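Putative alpha-N-acetylgalactosaminidase (Bacillus halodurans C-125, PDB 3CC1) probably cleaves terminal alpha-linked N-acetylgalactosamine from glycoconjugates, with a TIM-barrel domain that is expected to hold the catalytic centre and a C-terminal beta sandwich. Local coordinates at residues D245-L250 with K298-T303; P270-L275 with N306-C311; Y153-T158 with L196-M201; I114-P119 with S164-L169. One frame throughout, in Å; residues are numbered along the deposited sequence.

How the interactions relate
The four contacts form two clusters in the barrel part of the chain. Interactions 4 and 3 come first along the sequence and interleave, with centres about 10 Å apart. Tyr153 O bonds Ile118 N between neighbouring strands of one small antiparallel sheet, and Glu198 of interaction 3 meets Tyr166 of interaction 4. Interactions 1 and 2 follow, also interleaved, with centres about 12 Å apart. They share helix 298-310, and Leu250 of interaction 1 touches Trp308 of interaction 2. Interactions 1 and 3, centres about 37 Å apart, lie on opposite sides of the chain's centre. One cluster lies at the excursion after strand 109-115, the other where helix 298-310 meets the C-terminal sheet.

Interaction 1 of 4, residues D245-L250 with K298-T303; sequences DDWSLL and KDEQLT
This contact joins the first turns of two helices of the TIM-barrel domain, helix 247-262 and helix 298-310. Trp247 and Glu300 carry most of it. The Trp247 side chain leaves the helix with CG anti to the backbone N (chi1 173°), so the indole reaches across to Glu300, the two side chains crossing obliquely. Glu300 is extended beyond CG, and its carboxylate lies nearly parallel to the indole plane, 6° apart. Its OE2 comes obliquely to within 3.8 Å of Trp247 CE3, and its CG lies at the same distance from that carbon. Further along, the methyl CG2 of Thr303 stands at the ring edge, 4.4 Å from Trp247 CZ3. Leu250 points at the second helix. Leu250 CD2 rests 3.4 Å from Glu300 O and 4.3 Å from Thr303 CG2. The other methyl of Leu250 goes on to Trp308.

Asp246 is the N-cap of helix 247-262. In the conformer described, its OD1 accepts from Ser248 N at 2.8 Å and from Ser248 OG at 2.5 Å, both from above the carboxylate plane. Its OD2 forms a salt bridge with Arg295.

No hydrogen bond crosses between the two segments. Glu300 OE1 is bonded to Thr297 N, just before helix 298-310. Glu300 OE2 is bonded to His422 ND1, and Thr303 OG1 to His422 O and Ser424 OG. His422 lies just before strand 424-431 and Ser424 begins it, so these bonds tie the helix to the C-terminal sheet. The place of Glu300 in the first helical turn and its bond with His422 would probably favour the charged form of a buried carboxylate that lies against an indole.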
# COMPACT_ATOMS: atom_id res chain seq x y z
N ASP A 245 -14.68 -4.55 -18.32
CA ASP A 245 -15.51 -3.33 -18.05
C ASP A 245 -15.95 -3.23 -16.58
O ASP A 245 -17.15 -3.35 -16.23
CB ASP A 245 -16.72 -3.26 -19.01
CG ASP A 245 -17.59 -4.50 -19.00
OD1 ASP A 245 -17.06 -5.64 -18.90
OD2 ASP A 245 -18.80 -4.35 -19.12
N ASP A 246 -14.96 -3.08 -15.72
CA ASP A 246 -15.22 -2.77 -14.31
C ASP A 246 -14.25 -1.72 -13.85
O ASP A 246 -13.06 -1.80 -14.11
CB ASP A 246 -15.11 -4.00 -13.41
CG ASP A 246 -15.59 -3.71 -11.98
OD1 ASP A 246 -14.75 -3.28 -11.15
OD2 ASP A 246 -16.79 -3.95 -11.69
N TRP A 247 -14.79 -0.70 -13.19
CA TRP A 247 -13.95 0.42 -12.77
C TRP A 247 -12.80 -0.02 -11.89
O TRP A 247 -11.71 0.55 -11.94
CB TRP A 247 -14.76 1.50 -12.06
CG TRP A 247 -13.88 2.57 -11.49
CD1 TRP A 247 -13.66 2.83 -10.19
CD2 TRP A 247 -13.09 3.52 -12.23
NE1 TRP A 247 -12.80 3.89 -10.06
CE2 TRP A 247 -12.41 4.32 -11.30
CE3 TRP A 247 -12.89 3.75 -13.58
CZ2 TRP A 247 -11.56 5.36 -11.67
CZ3 TRP A 247 -12.03 4.81 -13.95
CH2 TRP A 247 -11.38 5.58 -13.00
N SER A 248 -13.01 -1.03 -11.05
CA SER A 248 -11.95 -1.41 -10.14
C SER A 248 -10.70 -1.88 -10.90
O SER A 248 -9.57 -1.60 -10.50
CB SER A 248 -12.40 -2.50 -9.16
OG SER A 248 -12.59 -3.71 -9.88
N LEU A 249 -10.91 -2.53 -12.04
CA LEU A 249 -9.76 -2.94 -12.88
C LEU A 249 -9.12 -1.75 -13.61
O LEU A 249 -7.89 -1.69 -13.78
CB LEU A 249 -10.21 -4.00 -13.87
CG LEU A 249 -10.81 -5.28 -13.22
CD1 LEU A 249 -11.45 -6.11 -14.32
CD2 LEU A 249 -9.71 -6.01 -12.51
N LEU A 250 -9.94 -0.83 -14.10
CA LEU A 250 -9.38 0.36 -14.78
C LEU A 250 -8.59 1.21 -13.79
O LEU A 250 -7.43 1.60 -14.05
CB LEU A 250 -10.51 1.16 -15.47
CG LEU A 250 -10.13 2.38 -16.28
CD1 LEU A 250 -8.92 2.17 -17.23
CD2 LEU A 250 -11.40 2.90 -17.06
N LYS A 298 -19.39 6.61 -20.34
CA LYS A 298 -18.66 7.30 -21.41
C LYS A 298 -17.38 7.95 -20.90
O LYS A 298 -16.34 7.89 -21.55
CB LYS A 298 -19.55 8.35 -22.06
CG LYS A 298 -20.60 7.75 -22.98
CD LYS A 298 -21.48 8.81 -23.60
CE LYS A 298 -22.42 8.13 -24.60
NZ LYS A 298 -23.22 9.21 -25.26
N ASP A 299 -17.44 8.56 -19.72
CA ASP A 299 -16.25 9.15 -19.13
C ASP A 299 -15.15 8.08 -18.93
O ASP A 299 -13.94 8.31 -19.17
CB ASP A 299 -16.55 9.83 -17.81
CG ASP A 299 -17.19 11.21 -17.96
OD1 ASP A 299 -17.21 11.75 -19.11
OD2 ASP A 299 -17.66 11.73 -16.91
N GLU A 300 -15.56 6.93 -18.41
CA GLU A 300 -14.63 5.83 -18.18
C GLU A 300 -14.03 5.27 -19.44
O GLU A 300 -12.87 4.90 -19.44
CB GLU A 300 -15.34 4.71 -17.39
CG GLU A 300 -15.58 5.12 -15.94
CD GLU A 300 -16.54 4.17 -15.20
OE1 GLU A 300 -17.23 3.38 -15.86
OE2 GLU A 300 -16.61 4.26 -13.95
N GLN A 301 -14.84 5.16 -20.49
CA GLN A 301 -14.38 4.68 -21.78
C GLN A 301 -13.25 5.60 -22.34
O GLN A 301 -12.20 5.14 -22.79
CB GLN A 301 -15.55 4.59 -22.78
CG GLN A 301 -16.64 3.52 -22.42
CD GLN A 301 -17.82 3.56 -23.35
OE1 GLN A 301 -17.65 3.66 -24.58
NE2 GLN A 301 -19.05 3.48 -22.79
N LEU A 302 -13.48 6.91 -22.28
CA LEU A 302 -12.45 7.89 -22.71
C LEU A 302 -11.22 7.85 -21.82
O LEU A 302 -10.12 7.95 -22.30
CB LEU A 302 -13.00 9.31 -22.71
CG LEU A 302 -14.09 9.57 -23.74
CD1 LEU A 302 -14.73 10.92 -23.47
CD2 LEU A 302 -13.58 9.54 -25.15
N THR A 303 -11.43 7.65 -20.53
CA THR A 303 -10.34 7.50 -19.57
C THR A 303 -9.44 6.31 -19.93
O THR A 303 -8.21 6.45 -19.97
CB THR A 303 -10.86 7.44 -18.10
OG1 THR A 303 -11.27 8.77 -17.71
CG2 THR A 303 -9.79 6.92 -17.15

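Interaction 2 of 4, residues P270-L275 with N306-C311; sequences PDCGML and NLWAIC. Unlike the reference sequence in segment 270-275: Gly273 (reference Asp).
The indole of Trp308 is held on its face and at its edge by the loop 270-275. Cys272 lies over the face. Its CB sits 3.3 Å from the centroid of the six-membered ring in a tight CH-pi contact. Its SG is 4.4 Å from the same centroid, 11° off the ring normal, a sulfur-aromatic contact. At the edge, Trp308 NE1 donates to Gly273 O. This bond is 2.9 Å long and nearly straight (172°); it lies in the indole plane and meets a lone pair of the carbonyl. It helps to fix the rotation of the indole. Leu275 runs past the ring in the opposite direction, and its CD2 closes to 3.3 Å from Trp308 CD1.

The loop follows helix 247-262 in the barrel domain. Backbone bonds tie Asp271 to Gly220 and Ala222, and Leu275 to Met316 and Gly318. The loop thus bridges from the residues after strand 214-216 to strand 315-317, the two outermost strands of the parallel sheet, consistent with closing the barrel there. An Asx turn shapes it: Asp271 OD1 accepts from Gly273 N. Gly273, Asp in the reference sequence, has a positive phi.

At the end of helix 298-310, Cys311 SG takes the crowded position between the backbone N and the carbonyl carbon (chi1 81°). This brings it 3.7 Å from Cys272 SG, too far for a disulfide. Pro270 CG packs against Cys311, 3.1 Å from Cys311 O. The carbonyl Cys272 O is buried here with no polar partner in the model and lies 3.1 Å from Trp308 CZ2.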
# COMPACT_ATOMS: atom_id res chain seq x y z
N PRO A 270 3.62 -2.04 -23.49
CA PRO A 270 2.78 -2.48 -22.39
C PRO A 270 1.38 -2.84 -22.89
O PRO A 270 0.67 -2.02 -23.51
CB PRO A 270 2.71 -1.25 -21.49
CG PRO A 270 2.83 -0.07 -22.51
CD PRO A 270 3.73 -0.57 -23.59
N ASP A 271 0.97 -4.05 -22.56
CA ASP A 271 -0.37 -4.49 -22.85
C ASP A 271 -1.30 -4.24 -21.67
O ASP A 271 -1.21 -4.92 -20.65
CB ASP A 271 -0.37 -5.97 -23.21
CG ASP A 271 -1.74 -6.42 -23.76
OD1 ASP A 271 -2.66 -5.56 -23.93
OD2 ASP A 271 -1.89 -7.63 -24.03
N CYS A 272 -2.21 -3.28 -21.85
CA CYS A 272 -3.12 -2.86 -20.78
C CYS A 272 -4.42 -3.65 -20.78
O CYS A 272 -5.20 -3.59 -19.84
CB CYS A 272 -3.43 -1.37 -20.89
SG CYS A 272 -1.96 -0.37 -20.54
N GLY A 273 -4.62 -4.41 -21.84
CA GLY A 273 -5.78 -5.23 -21.97
C GLY A 273 -6.64 -4.93 -23.19
O GLY A 273 -6.59 -3.86 -23.78
N MSE A 274 -7.47 -5.89 -23.53
CA MSE A 274 -8.38 -5.70 -24.65
C MSE A 274 -9.43 -4.66 -24.25
O MSE A 274 -9.69 -4.44 -23.06
CB MSE A 274 -8.95 -7.04 -25.07
CG MSE A 274 -7.86 -7.97 -25.77
SE MSE A 274 -8.57 -9.70 -25.84
CE MSE A 274 -9.27 -10.13 -24.08
N LEU A 275 -9.96 -3.95 -25.24
CA LEU A 275 -10.96 -2.87 -25.01
C LEU A 275 -12.39 -3.41 -24.86
O LEU A 275 -12.98 -3.83 -25.86
CB LEU A 275 -10.91 -1.82 -26.13
CG LEU A 275 -9.49 -1.42 -26.58
CD1 LEU A 275 -9.55 -0.54 -27.88
CD2 LEU A 275 -8.73 -0.74 -25.41
N ASN A 306 -7.55 7.04 -23.15
CA ASN A 306 -6.50 8.05 -22.95
C ASN A 306 -5.21 7.41 -22.42
O ASN A 306 -4.12 7.71 -22.87
CB ASN A 306 -6.97 9.18 -22.02
CG ASN A 306 -7.93 10.16 -22.72
OD1 ASN A 306 -7.88 10.34 -23.95
ND2 ASN A 306 -8.80 10.79 -21.95
N LEU A 307 -5.34 6.53 -21.44
CA LEU A 307 -4.19 5.87 -20.83
C LEU A 307 -3.54 4.89 -21.81
O LEU A 307 -2.29 4.84 -21.95
CB LEU A 307 -4.60 5.15 -19.51
CG LEU A 307 -3.50 4.28 -18.91
CD1 LEU A 307 -2.30 5.17 -18.55
CD2 LEU A 307 -3.97 3.43 -17.67
N TRP A 308 -4.38 4.10 -22.48
CA TRP A 308 -3.94 3.13 -23.48
C TRP A 308 -3.22 3.85 -24.62
O TRP A 308 -2.20 3.40 -25.09
CB TRP A 308 -5.12 2.36 -24.10
CG TRP A 308 -5.57 1.05 -23.43
CD1 TRP A 308 -5.78 -0.13 -24.06
CD2 TRP A 308 -5.93 0.83 -22.04
NE1 TRP A 308 -6.23 -1.08 -23.18
CE2 TRP A 308 -6.34 -0.52 -21.93
CE3 TRP A 308 -5.93 1.61 -20.89
CZ2 TRP A 308 -6.76 -1.07 -20.74
CZ3 TRP A 308 -6.35 1.04 -19.68
CH2 TRP A 308 -6.75 -0.28 -19.62
N ALA A 309 -3.75 4.97 -25.05
CA ALA A 309 -3.11 5.79 -26.11
C ALA A 309 -1.74 6.31 -25.69
O ALA A 309 -0.76 6.09 -26.37
CB ALA A 309 -4.01 6.98 -26.51
N ILE A 310 -1.68 6.95 -24.53
CA ILE A 310 -0.49 7.68 -24.09
C ILE A 310 0.63 6.73 -23.70
O ILE A 310 1.80 7.10 -23.75
CB ILE A 310 -0.82 8.64 -22.92
CG1 ILE A 310 0.22 9.78 -22.84
CG2 ILE A 310 -0.90 7.88 -21.59
CD1 ILE A 310 -0.17 11.00 -23.59
N CYS A 311 0.32 5.47 -23.37
CA CYS A 311 1.41 4.54 -23.04
C CYS A 311 1.79 3.53 -24.17
O CYS A 311 2.67 2.69 -23.99
CB CYS A 311 1.16 3.86 -21.70
SG CYS A 311 0.06 2.51 -21.76

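Interaction 3 of 4, residues Y153-T158 with L196-M201; sequences YGVDPT and LEEIKM
This is a strand-to-helix contact between the small antiparallel sheet of strands 118-119, 152-155 and 140-141 and helix 196-208. It joins strand 152-155 and the turn after it to the first turns of that helix. The strand and helix axes pass 9.6 Å apart and cross at 67°.

One hydrogen bond spans the gap. Glu198 has CG anti to the backbone N and an extended chain, which carries its carboxylate across to the strand. Val155 N donates to Glu198 OE2 at 3.0 Å and meets that oxygen from above the carboxylate plane, 50° out of it. The same OE2 is bonded to the hydroxyl of Tyr166, and OE1 forms a salt bridge with Arg116. The buried carboxylate is thus gripped from several sides, which probably keeps it ionised.

The apolar part lies beside this bond. Met201, a selenomethionine, bends at its last torsion so that CE reaches 3.7 Å from Val155 CG1 and 3.9 Å from Pro157 CB. The Pro157 ring crosses Glu197 at about a right angle, with CG 3.6 Å from Glu197 CB.

Asp156 turns away from the helix. Its OD1 accepts from Thr158 N at 2.9 Å, and from Thr158 OG1 in addition at 2.7 Å. The bond from Thr158 N makes an Asx turn, which follows the strand within the long excursion between barrel strand 109-115 and helix 162-175, an elaboration of the TIM-barrel fold.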
# COMPACT_ATOMS: atom_id res chain seq x y z
N TYR A 153 0.64 -29.51 -21.72
CA TYR A 153 1.81 -29.62 -20.84
C TYR A 153 2.88 -28.71 -21.44
O TYR A 153 2.87 -28.42 -22.64
CB TYR A 153 2.37 -31.05 -20.81
CG TYR A 153 1.50 -32.05 -20.08
CD1 TYR A 153 1.17 -31.88 -18.75
CD2 TYR A 153 1.03 -33.20 -20.72
CE1 TYR A 153 0.41 -32.83 -18.08
CE2 TYR A 153 0.27 -34.14 -20.07
CZ TYR A 153 -0.04 -33.95 -18.75
OH TYR A 153 -0.82 -34.87 -18.11
N GLY A 154 3.77 -28.24 -20.59
CA GLY A 154 4.99 -27.63 -21.03
C GLY A 154 5.84 -28.52 -21.90
O GLY A 154 5.84 -29.74 -21.78
N VAL A 155 6.57 -27.87 -22.80
CA VAL A 155 7.62 -28.51 -23.56
C VAL A 155 8.93 -28.28 -22.81
O VAL A 155 9.25 -27.16 -22.39
CB VAL A 155 7.68 -27.95 -24.99
CG1 VAL A 155 8.92 -28.45 -25.73
CG2 VAL A 155 6.41 -28.31 -25.76
N ASP A 156 9.67 -29.35 -22.62
CA ASP A 156 10.93 -29.32 -21.90
C ASP A 156 12.09 -28.90 -22.82
O ASP A 156 12.53 -29.65 -23.68
CB ASP A 156 11.19 -30.70 -21.33
CG ASP A 156 12.43 -30.76 -20.46
OD1 ASP A 156 13.33 -29.88 -20.52
OD2 ASP A 156 12.49 -31.76 -19.73
N PRO A 157 12.61 -27.68 -22.61
CA PRO A 157 13.60 -27.15 -23.53
C PRO A 157 14.93 -27.85 -23.43
O PRO A 157 15.82 -27.55 -24.22
CB PRO A 157 13.74 -25.69 -23.09
CG PRO A 157 13.12 -25.60 -21.76
CD PRO A 157 12.14 -26.69 -21.64
N THR A 158 15.08 -28.79 -22.49
CA THR A 158 16.35 -29.51 -22.36
C THR A 158 16.35 -30.74 -23.24
O THR A 158 17.35 -31.40 -23.34
CB THR A 158 16.67 -29.96 -20.92
OG1 THR A 158 15.75 -30.97 -20.49
CG2 THR A 158 16.63 -28.77 -19.94
N LEU A 196 11.51 -19.02 -19.50
CA LEU A 196 12.44 -18.24 -20.36
C LEU A 196 13.04 -19.05 -21.49
O LEU A 196 13.17 -18.56 -22.61
CB LEU A 196 13.55 -17.58 -19.52
CG LEU A 196 13.05 -16.66 -18.37
CD1 LEU A 196 14.20 -15.98 -17.63
CD2 LEU A 196 12.03 -15.63 -18.89
N GLU A 197 13.43 -20.29 -21.21
CA GLU A 197 14.03 -21.14 -22.25
C GLU A 197 13.00 -21.61 -23.29
O GLU A 197 13.32 -21.76 -24.45
CB GLU A 197 14.75 -22.34 -21.64
CG GLU A 197 16.01 -21.95 -20.87
CD GLU A 197 17.02 -21.17 -21.76
OE1 GLU A 197 17.18 -21.51 -22.96
OE2 GLU A 197 17.64 -20.21 -21.25
N GLU A 198 11.76 -21.81 -22.84
CA GLU A 198 10.68 -22.19 -23.73
C GLU A 198 10.35 -21.00 -24.65
O GLU A 198 10.12 -21.17 -25.84
CB GLU A 198 9.44 -22.65 -22.94
CG GLU A 198 8.47 -23.44 -23.76
CD GLU A 198 7.38 -24.20 -22.97
OE1 GLU A 198 7.27 -24.06 -21.73
OE2 GLU A 198 6.62 -24.95 -23.63
N ILE A 199 10.41 -19.78 -24.09
CA ILE A 199 10.26 -18.55 -24.91
C ILE A 199 11.31 -18.45 -26.00
O ILE A 199 11.00 -18.08 -27.12
CB ILE A 199 10.33 -17.23 -24.05
CG1 ILE A 199 9.03 -17.07 -23.21
CG2 ILE A 199 10.57 -15.98 -24.96
CD1 ILE A 199 9.22 -16.11 -22.04
N LYS A 200 12.55 -18.76 -25.67
CA LYS A 200 13.62 -18.67 -26.67
C LYS A 200 13.33 -19.61 -27.85
O LYS A 200 13.56 -19.25 -29.01
CB LYS A 200 14.98 -18.96 -26.05
CG LYS A 200 15.43 -17.97 -24.95
CD LYS A 200 16.87 -18.32 -24.50
CE LYS A 200 17.38 -17.54 -23.28
NZ LYS A 200 18.90 -17.69 -23.16
N MSE A 201 12.79 -20.80 -27.56
CA MSE A 201 12.45 -21.75 -28.64
C MSE A 201 11.33 -21.21 -29.54
O MSE A 201 11.39 -21.37 -30.74
CB MSE A 201 12.00 -23.10 -28.08
CG MSE A 201 13.14 -23.88 -27.48
SE MSE A 201 12.68 -25.72 -27.03
CE MSE A 201 11.11 -25.44 -25.96

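Interaction 4 of 4, residues I114-P119 with S164-L169; sequences IMRGIP and SYYNSL. With SO4 (sulfate ion), chain D.
Tyr165 has CG anti to its backbone N (chi1 -177°), and Ile118 has CG1 anti to its own (chi1 -175°). The two side chains reach out and cross obliquely, with Ile118 over one face of the tyrosine ring. Its CD1 lies 3.9 Å from the ring centroid, almost on the normal, in a CH-pi contact. Its CG1 is 3.6 Å from Tyr165 CZ. At the ring edge, near its plane, the carbonyl Gly117 O stands 3.5 Å from Tyr165 CE2. Pro119 CD comes obliquely to 3.2 Å from Tyr165 OH, a hydroxyl that is bonded to Gly78 O.

Helix 162-175 is the crossover helix between the parallel barrel strands 109-115 and 180-184, so the contact belongs to a beta-alpha-beta unit of the TIM barrel. The segment 114-119 leaves strand 109-115 and enters the small sheet through strand 118-119. Tyr166 has CG anti to the carbonyl carbon and brings its hydroxyl to the turn at Gly117. Gly117 N lies at the ring edge and gives a weak bond to Tyr166 OH, 2.8 Å long but bent (129°). The stronger partner of that hydroxyl is the Glu198 carboxylate, which Arg116 bridges in turn, so Arg116 is a second-shell partner. The backbone angles of Gly117 would jam a side chain against the preceding carbonyl.

Near the start of the helix, a sulfate ion, probably from the crystallisation liquor, is held through its O4. Ser164 N donates to it at 2.9 Å and Ser164 OG at 2.6 Å, and the ion is also bonded to Gly161 N.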
# COMPACT_ATOMS: atom_id res chain seq x y z
N ILE A 114 -2.36 -18.84 -29.02
CA ILE A 114 -2.07 -20.20 -28.68
C ILE A 114 -1.69 -20.27 -27.20
O ILE A 114 -1.29 -19.27 -26.61
CB ILE A 114 -0.96 -20.76 -29.60
CG1 ILE A 114 0.39 -20.13 -29.27
CG2 ILE A 114 -1.34 -20.54 -31.09
CD1 ILE A 114 1.56 -20.68 -30.07
N MSE A 115 -1.82 -21.47 -26.62
CA MSE A 115 -1.32 -21.80 -25.30
C MSE A 115 0.09 -22.37 -25.41
O MSE A 115 0.43 -23.12 -26.34
CB MSE A 115 -2.22 -22.86 -24.65
CG MSE A 115 -3.65 -22.42 -24.49
SE MSE A 115 -3.89 -21.10 -23.07
CE MSE A 115 -3.13 -22.11 -21.58
N ARG A 116 0.93 -21.93 -24.50
CA ARG A 116 2.25 -22.49 -24.36
C ARG A 116 2.18 -24.00 -24.23
O ARG A 116 1.34 -24.52 -23.49
CB ARG A 116 2.88 -21.94 -23.09
CG ARG A 116 4.25 -22.50 -22.76
CD ARG A 116 4.70 -22.08 -21.35
NE ARG A 116 3.85 -22.61 -20.30
CZ ARG A 116 4.11 -23.72 -19.60
NH1 ARG A 116 5.18 -24.44 -19.87
NH2 ARG A 116 3.29 -24.13 -18.67
N GLY A 117 3.12 -24.67 -24.88
CA GLY A 117 3.35 -26.10 -24.69
C GLY A 117 2.87 -27.01 -25.81
O GLY A 117 2.79 -26.63 -26.99
N ILE A 118 2.53 -28.22 -25.40
CA ILE A 118 2.14 -29.26 -26.31
C ILE A 118 0.89 -29.93 -25.71
O ILE A 118 0.78 -30.07 -24.52
CB ILE A 118 3.29 -30.31 -26.44
CG1 ILE A 118 2.96 -31.37 -27.49
CG2 ILE A 118 3.62 -30.97 -25.07
CD1 ILE A 118 4.15 -32.26 -27.88
N PRO A 119 -0.07 -30.32 -26.55
CA PRO A 119 -1.31 -30.75 -25.92
C PRO A 119 -1.14 -31.99 -25.08
O PRO A 119 -0.39 -32.88 -25.42
CB PRO A 119 -2.21 -31.05 -27.13
CG PRO A 119 -1.69 -30.14 -28.20
CD PRO A 119 -0.21 -30.18 -28.02
N SER A 164 12.04 -28.75 -32.43
CA SER A 164 11.39 -29.27 -33.64
C SER A 164 9.88 -29.15 -33.55
O SER A 164 9.20 -28.78 -34.52
CB SER A 164 11.76 -30.73 -33.91
OG SER A 164 13.12 -30.84 -34.28
N TYR A 165 9.36 -29.45 -32.37
CA TYR A 165 7.93 -29.28 -32.12
C TYR A 165 7.47 -27.86 -32.36
O TYR A 165 6.52 -27.62 -33.11
CB TYR A 165 7.53 -29.73 -30.72
CG TYR A 165 6.06 -29.61 -30.54
CD1 TYR A 165 5.19 -30.41 -31.26
CD2 TYR A 165 5.52 -28.60 -29.77
CE1 TYR A 165 3.81 -30.25 -31.18
CE2 TYR A 165 4.14 -28.46 -29.65
CZ TYR A 165 3.28 -29.25 -30.36
OH TYR A 165 1.89 -29.10 -30.22
N TYR A 166 8.16 -26.91 -31.75
CA TYR A 166 7.78 -25.50 -31.92
C TYR A 166 7.97 -25.06 -33.37
O TYR A 166 7.16 -24.34 -33.92
CB TYR A 166 8.51 -24.60 -30.89
CG TYR A 166 7.78 -24.55 -29.54
CD1 TYR A 166 6.47 -24.15 -29.48
CD2 TYR A 166 8.39 -24.92 -28.36
CE1 TYR A 166 5.80 -24.07 -28.28
CE2 TYR A 166 7.72 -24.85 -27.14
CZ TYR A 166 6.43 -24.43 -27.10
OH TYR A 166 5.76 -24.35 -25.89
N ASN A 167 9.03 -25.53 -34.01
CA ASN A 167 9.26 -25.23 -35.42
C ASN A 167 8.07 -25.66 -36.25
O ASN A 167 7.60 -24.91 -37.11
CB ASN A 167 10.50 -25.98 -35.94
CG ASN A 167 11.80 -25.35 -35.48
OD1 ASN A 167 11.80 -24.26 -34.88
ND2 ASN A 167 12.91 -26.03 -35.73
N SER A 168 7.58 -26.86 -35.95
CA SER A 168 6.45 -27.47 -36.66
C SER A 168 5.16 -26.67 -36.49
O SER A 168 4.34 -26.64 -37.38
CB SER A 168 6.23 -28.95 -36.25
OG SER A 168 5.47 -29.10 -35.05
N LEU A 169 4.98 -26.01 -35.34
CA LEU A 169 3.73 -25.24 -35.12
C LEU A 169 3.75 -24.00 -36.00
O LEU A 169 2.78 -23.65 -36.67
CB LEU A 169 3.58 -24.82 -33.65
CG LEU A 169 3.40 -25.91 -32.59
CD1 LEU A 169 3.03 -25.21 -31.29
CD2 LEU A 169 2.32 -26.92 -33.01
S SO4 D . 15.85 -30.38 -31.98
O1 SO4 D . 16.41 -29.10 -32.40
O2 SO4 D . 16.22 -30.77 -30.63
O3 SO4 D . 16.33 -31.42 -32.86
O4 SO4 D . 14.38 -30.38 -32.09